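Mandelate racemase/muconate lactonizing enzyme family protein (Azoarcus sp., PDB 2QDE) belongs to the mandelate racemase/muconate lactonizing enzyme family of the enolase superfamily and holds a barium ion at a site of acidic and amide side chains. Local coordinates at residues A[46-51]-A[108-113]; A[346-351]-A[365-370]. All coordinates share one frame; numbering follows the deposited sequence.

Contact 1: A[46-51]-A[108-113]; sequences GIADAG and DFALHD
Two nitrogens grip the carboxylate oxygen OD2 of D113: the backbone N of I47 gives it a nearly straight hydrogen bond (N to OD2 2.9 Å, 166° at the hydrogen), and NZ of K117, one helical turn on, adds a salt bridge. The N-H comes in 28° above the carboxylate plane. With CG anti to its own backbone N, D113 reaches across to the strand, and its other oxygen, OD1, accepts from the backbone N of L365; a buried aspartate suits this place because both oxygens have partners, and the lysine probably offsets the buried charge. Its OD2 also lies 3.5 Å from I47 CG1, the two side chains crossing obliquely.

Strand 45-49 is an edge strand of the antiparallel sheet in the N-terminal domain of the enolase superfamily, and helix 101-119 packs on it. The short axes of 46-49 and 108-113 run at 145°, roughly antiparallel, and small residues let them come within 5.9 Å. G46 CA donates a CA-H...O contact to A110 O at 3.5 Å, where a beta-carbon would clash with that oxygen. A48 sends its methyl toward the helix, its CB 3.5 Å from F109 CB and 3.9 Å from A110 CB. The same methyl and D49 O lie at the edge of the F109 ring, near its plane. Beyond them D49 OD1 accepts from G51 N, an Asx turn, while its OD2 is hydrogen-bonded to S302 OG.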
loop_
_atom_site.group_PDB
_atom_site.type_symbol
_atom_site.label_atom_id
_atom_site.label_comp_id
_atom_site.label_asym_id
_atom_site.label_seq_id
_atom_site.Cartn_x
_atom_site.Cartn_y
_atom_site.Cartn_z
ATOM N N GLY A 46 33.446 37.155 7.529
ATOM C CA GLY A 46 32.065 36.756 7.298
ATOM C C GLY A 46 31.329 36.750 8.628
ATOM O O GLY A 46 31.807 36.148 9.583
ATOM N N ILE A 47 30.181 37.418 8.702
ATOM C CA ILE A 47 29.418 37.474 9.949
ATOM C C ILE A 47 28.047 36.816 9.856
ATOM O O ILE A 47 27.475 36.700 8.774
ATOM C CB ILE A 47 29.207 38.935 10.411
ATOM C CG1 ILE A 47 28.393 39.704 9.363
ATOM C CG2 ILE A 47 30.553 39.604 10.624
ATOM C CD1 ILE A 47 28.059 41.125 9.766
ATOM N N ALA A 48 27.519 36.395 11.002
ATOM C CA ALA A 48 26.206 35.751 11.056
ATOM C C ALA A 48 25.626 35.820 12.465
ATOM O O ALA A 48 26.368 35.924 13.444
ATOM C CB ALA A 48 26.311 34.298 10.611
ATOM N N ASP A 49 24.298 35.760 12.544
ATOM C CA ASP A 49 23.552 35.816 13.803
ATOM C C ASP A 49 22.647 34.582 13.845
ATOM O O ASP A 49 21.735 34.463 13.024
ATOM C CB ASP A 49 22.683 37.077 13.827
ATOM C CG ASP A 49 22.008 37.318 15.176
ATOM O OD1 ASP A 49 21.977 36.401 16.032
ATOM O OD2 ASP A 49 21.493 38.442 15.373
ATOM N N ALA A 50 22.897 33.674 14.785
ATOM C CA ALA A 50 22.095 32.459 14.903
ATOM C C ALA A 50 20.647 32.791 15.241
ATOM O O ALA A 50 19.720 32.046 14.895
ATOM C CB ALA A 50 22.679 31.547 15.978
ATOM N N GLY A 51 20.466 33.921 15.917
ATOM C CA GLY A 51 19.142 34.336 16.321
ATOM C C GLY A 51 18.822 33.697 17.659
ATOM O O GLY A 51 19.694 33.135 18.319
ATOM N N ASP A 108 26.996 28.422 7.769
ATOM C CA ASP A 108 26.573 28.605 6.382
ATOM C C ASP A 108 26.305 30.083 6.073
ATOM O O ASP A 108 26.697 30.585 5.016
ATOM C CB ASP A 108 25.308 27.767 6.131
ATOM C CG ASP A 108 24.660 28.049 4.783
ATOM O OD1 ASP A 108 24.690 27.164 3.897
ATOM O OD2 ASP A 108 24.113 29.156 4.608
ATOM N N PHE A 109 25.636 30.772 6.996
ATOM C CA PHE A 109 25.317 32.189 6.815
ATOM C C PHE A 109 26.580 33.029 6.654
ATOM O O PHE A 109 26.651 33.883 5.768
ATOM C CB PHE A 109 24.527 32.745 8.006
ATOM C CG PHE A 109 23.193 32.082 8.235
ATOM C CD1 PHE A 109 22.554 31.370 7.214
ATOM C CD2 PHE A 109 22.567 32.183 9.476
ATOM C CE1 PHE A 109 21.310 30.768 7.433
ATOM C CE2 PHE A 109 21.325 31.585 9.708
ATOM C CZ PHE A 109 20.699 30.878 8.683
ATOM N N ALA A 110 27.563 32.788 7.522
ATOM C CA ALA A 110 28.821 33.532 7.492
ATOM C C ALA A 110 29.658 33.183 6.269
ATOM O O ALA A 110 30.427 34.004 5.784
ATOM C CB ALA A 110 29.628 33.278 8.778
ATOM N N LEU A 111 29.520 31.963 5.768
ATOM C CA LEU A 111 30.280 31.571 4.585
ATOM C C LEU A 111 29.752 32.352 3.380
ATOM O O LEU A 111 30.531 32.904 2.599
ATOM C CB LEU A 111 30.170 30.059 4.345
ATOM C CG LEU A 111 31.054 29.176 5.235
ATOM C CD1 LEU A 111 30.631 27.717 5.125
ATOM C CD2 LEU A 111 32.519 29.345 4.826
ATOM N N HIS A 112 28.428 32.410 3.240
ATOM C CA HIS A 112 27.825 33.139 2.126
ATOM C C HIS A 112 28.165 34.624 2.211
ATOM O O HIS A 112 28.399 35.272 1.195
ATOM C CB HIS A 112 26.301 32.982 2.114
ATOM C CG HIS A 112 25.831 31.683 1.535
ATOM N ND1 HIS A 112 25.781 30.516 2.266
ATOM C CD2 HIS A 112 25.397 31.368 0.291
ATOM C CE1 HIS A 112 25.334 29.537 1.498
ATOM N NE2 HIS A 112 25.094 30.028 0.295
ATOM N N ASP A 113 28.168 35.164 3.426
ATOM C CA ASP A 113 28.492 36.574 3.617
ATOM C C ASP A 113 29.924 36.827 3.150
ATOM O O ASP A 113 30.183 37.753 2.382
ATOM C CB ASP A 113 28.350 36.960 5.089
ATOM C CG ASP A 113 28.690 38.413 5.342
ATOM O OD1 ASP A 113 28.068 39.290 4.709
ATOM O OD2 ASP A 113 29.580 38.678 6.181
#

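Contact 2: A[346-351]-A[365-370]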
loop_
_atom_site.group_PDB
_atom_site.type_symbol
_atom_site.label_atom_id
_atom_site.label_comp_id
_atom_site.label_asym_id
_atom_site.label_seq_id
_atom_site.Cartn_x
_atom_site.Cartn_y
_atom_site.Cartn_z
ATOM N N ALA A 346 22.635 45.664 13.963
ATOM C CA ALA A 346 22.815 45.909 12.536
ATOM C C ALA A 346 22.672 47.418 12.399
ATOM O O ALA A 346 21.627 47.973 12.742
ATOM C CB ALA A 346 21.727 45.214 11.714
ATOM N N LEU A 347 23.717 48.088 11.929
ATOM C CA LEU A 347 23.645 49.532 11.764
ATOM C C LEU A 347 22.667 49.861 10.654
ATOM O O LEU A 347 22.054 50.927 10.651
ATOM C CB LEU A 347 25.018 50.111 11.414
ATOM C CG LEU A 347 26.088 50.090 12.506
ATOM C CD1 LEU A 347 27.424 50.447 11.894
ATOM C CD2 LEU A 347 25.720 51.070 13.612
ATOM N N ASN A 348 22.514 48.929 9.716
ATOM C CA ASN A 348 21.619 49.118 8.581
ATOM C C ASN A 348 20.619 47.965 8.433
ATOM O O ASN A 348 20.735 47.132 7.536
ATOM C CB ASN A 348 22.451 49.279 7.307
ATOM C CG ASN A 348 23.335 48.070 7.026
ATOM O OD1 ASN A 348 23.815 47.395 7.943
ATOM N ND2 ASN A 348 23.563 47.802 5.749
ATOM N N VAL A 349 19.637 47.937 9.326
ATOM C CA VAL A 349 18.604 46.909 9.331
ATOM C C VAL A 349 17.874 46.852 7.985
ATOM O O VAL A 349 17.557 47.888 7.403
ATOM C CB VAL A 349 17.560 47.196 10.433
ATOM C CG1 VAL A 349 16.578 46.042 10.541
ATOM C CG2 VAL A 349 18.258 47.417 11.771
ATOM N N PRO A 350 17.620 45.638 7.464
ATOM C CA PRO A 350 16.912 45.544 6.182
ATOM C C PRO A 350 15.599 46.321 6.263
ATOM O O PRO A 350 14.950 46.358 7.315
ATOM C CB PRO A 350 16.699 44.044 6.021
ATOM C CG PRO A 350 17.940 43.480 6.643
ATOM C CD PRO A 350 18.094 44.311 7.902
ATOM N N ARG A 351 15.206 46.931 5.150
ATOM C CA ARG A 351 13.993 47.735 5.110
ATOM C C ARG A 351 12.662 46.984 5.213
ATOM O O ARG A 351 12.328 46.150 4.371
ATOM C CB ARG A 351 13.996 48.602 3.847
ATOM C CG ARG A 351 12.778 49.498 3.703
ATOM C CD ARG A 351 13.119 50.757 2.922
ATOM N NE ARG A 351 13.187 50.559 1.474
ATOM C CZ ARG A 351 12.145 50.686 0.652
ATOM N NH1 ARG A 351 10.950 51.007 1.137
ATOM N NH2 ARG A 351 12.298 50.518 -0.656
ATOM N N LEU A 365 25.909 39.541 3.035
ATOM C CA LEU A 365 24.580 39.683 3.629
ATOM C C LEU A 365 24.170 41.155 3.678
ATOM O O LEU A 365 23.034 41.479 4.029
ATOM C CB LEU A 365 24.550 39.082 5.039
ATOM C CG LEU A 365 24.662 37.556 5.106
ATOM C CD1 LEU A 365 24.909 37.115 6.538
ATOM C CD2 LEU A 365 23.380 36.923 4.556
ATOM N N GLY A 366 25.108 42.035 3.332
ATOM C CA GLY A 366 24.838 43.463 3.320
ATOM C C GLY A 366 24.574 44.109 4.669
ATOM O O GLY A 366 23.795 45.060 4.755
ATOM N N ILE A 367 25.224 43.605 5.715
ATOM C CA ILE A 367 25.049 44.132 7.064
ATOM C C ILE A 367 26.346 44.684 7.666
ATOM O O ILE A 367 27.420 44.096 7.512
ATOM C CB ILE A 367 24.505 43.037 8.020
ATOM C CG1 ILE A 367 23.137 42.544 7.531
ATOM C CG2 ILE A 367 24.413 43.578 9.447
ATOM C CD1 ILE A 367 22.047 43.592 7.572
ATOM N N GLU A 368 26.219 45.810 8.364
ATOM C CA GLU A 368 27.338 46.474 9.041
ATOM C C GLU A 368 27.038 46.408 10.535
ATOM O O GLU A 368 26.047 46.976 10.997
ATOM C CB GLU A 368 27.421 47.941 8.627
ATOM C CG GLU A 368 27.448 48.174 7.138
ATOM C CD GLU A 368 28.842 48.127 6.575
ATOM O OE1 GLU A 368 29.616 47.223 6.973
ATOM O OE2 GLU A 368 29.166 48.990 5.729
ATOM N N LEU A 369 27.888 45.724 11.289
ATOM C CA LEU A 369 27.669 45.588 12.723
ATOM C C LEU A 369 28.052 46.802 13.560
ATOM O O LEU A 369 29.065 47.461 13.313
ATOM C CB LEU A 369 28.425 44.373 13.276
ATOM C CG LEU A 369 27.844 42.970 13.090
ATOM C CD1 LEU A 369 28.735 41.966 13.801
ATOM C CD2 LEU A 369 26.433 42.904 13.659
ATOM N N ASN A 370 27.223 47.096 14.551
ATOM C CA ASN A 370 27.508 48.176 15.474
ATOM C C ASN A 370 28.366 47.441 16.505
ATOM O O ASN A 370 27.838 46.842 17.440
ATOM C CB ASN A 370 26.213 48.681 16.112
ATOM C CG ASN A 370 26.454 49.779 17.129
ATOM O OD1 ASN A 370 27.509 49.828 17.764
ATOM N ND2 ASN A 370 25.470 50.651 17.306
#
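The carboxamide of N348 is turned end-on to the backbone of 366-368 and bonds it with both of its polar atoms. OD1 accepts from E368 N at 2.9 Å, in the carbonyl plane and on a lone pair. ND2 donates to G366 O at 2.9 Å, a more bent bond (135° at the hydrogen), with the nitrogen above the plane of that carbonyl. CG sits in the crowded position between the backbone N and the carbonyl carbon (chi1 60°), and this torsion carries the amide across to the other segment. Asparagine suits the place because it brings a donor and an acceptor together on one short arm. At G366 the backbone takes a positive phi (67°), which glycine accommodates well.

Beside it, L347 N donates to E368 O at 2.7 Å, nearly along the C=O axis. A346 and L369 form a single beta bridge here, so two irregular segments of the enolase C-terminal, TIM-barrel-like domain meet in a brief backbone pairing, with the side-chain amide of N348 continuing the hydrogen bonding past it.

L347 and N370 cross at about a right angle: CD2 of the leucine rests 3.5 Å from N370 CB, while its CD1 lies over the backbone towards L369 O. The amide end of N370 has its own task, OD1 capping L373 N at the start of helix 371-377. On the buried side the branched I367 divides its contacts. CG2 meets A346 CB at 3.9 Å, and CD1 reaches P350 CD at 4.0 Å, isoleucine and proline again crossing at about a right angle. L304 and S307 of helix 303-315 pack against the same isoleucine.

How the contacts relate
Contact 1 closes before contact 2 opens along the chain, and their centres lie about 13 Å apart on the same side of the chain's centre. Contact 1 joins an edge strand and a helix of the N-terminal domain; contact 2 joins two loops in the C-terminal, barrel-like part. They touch directly: besides the polar link between D113 and L365, L365 CD1 packs on I47 O and F109 O, and I47 CD1 lies on I367 O. Helix 303-315 touches both, with L304 meeting I47, D49 and I367. This is consistent with a place where the N-terminal and barrel parts of the chain meet.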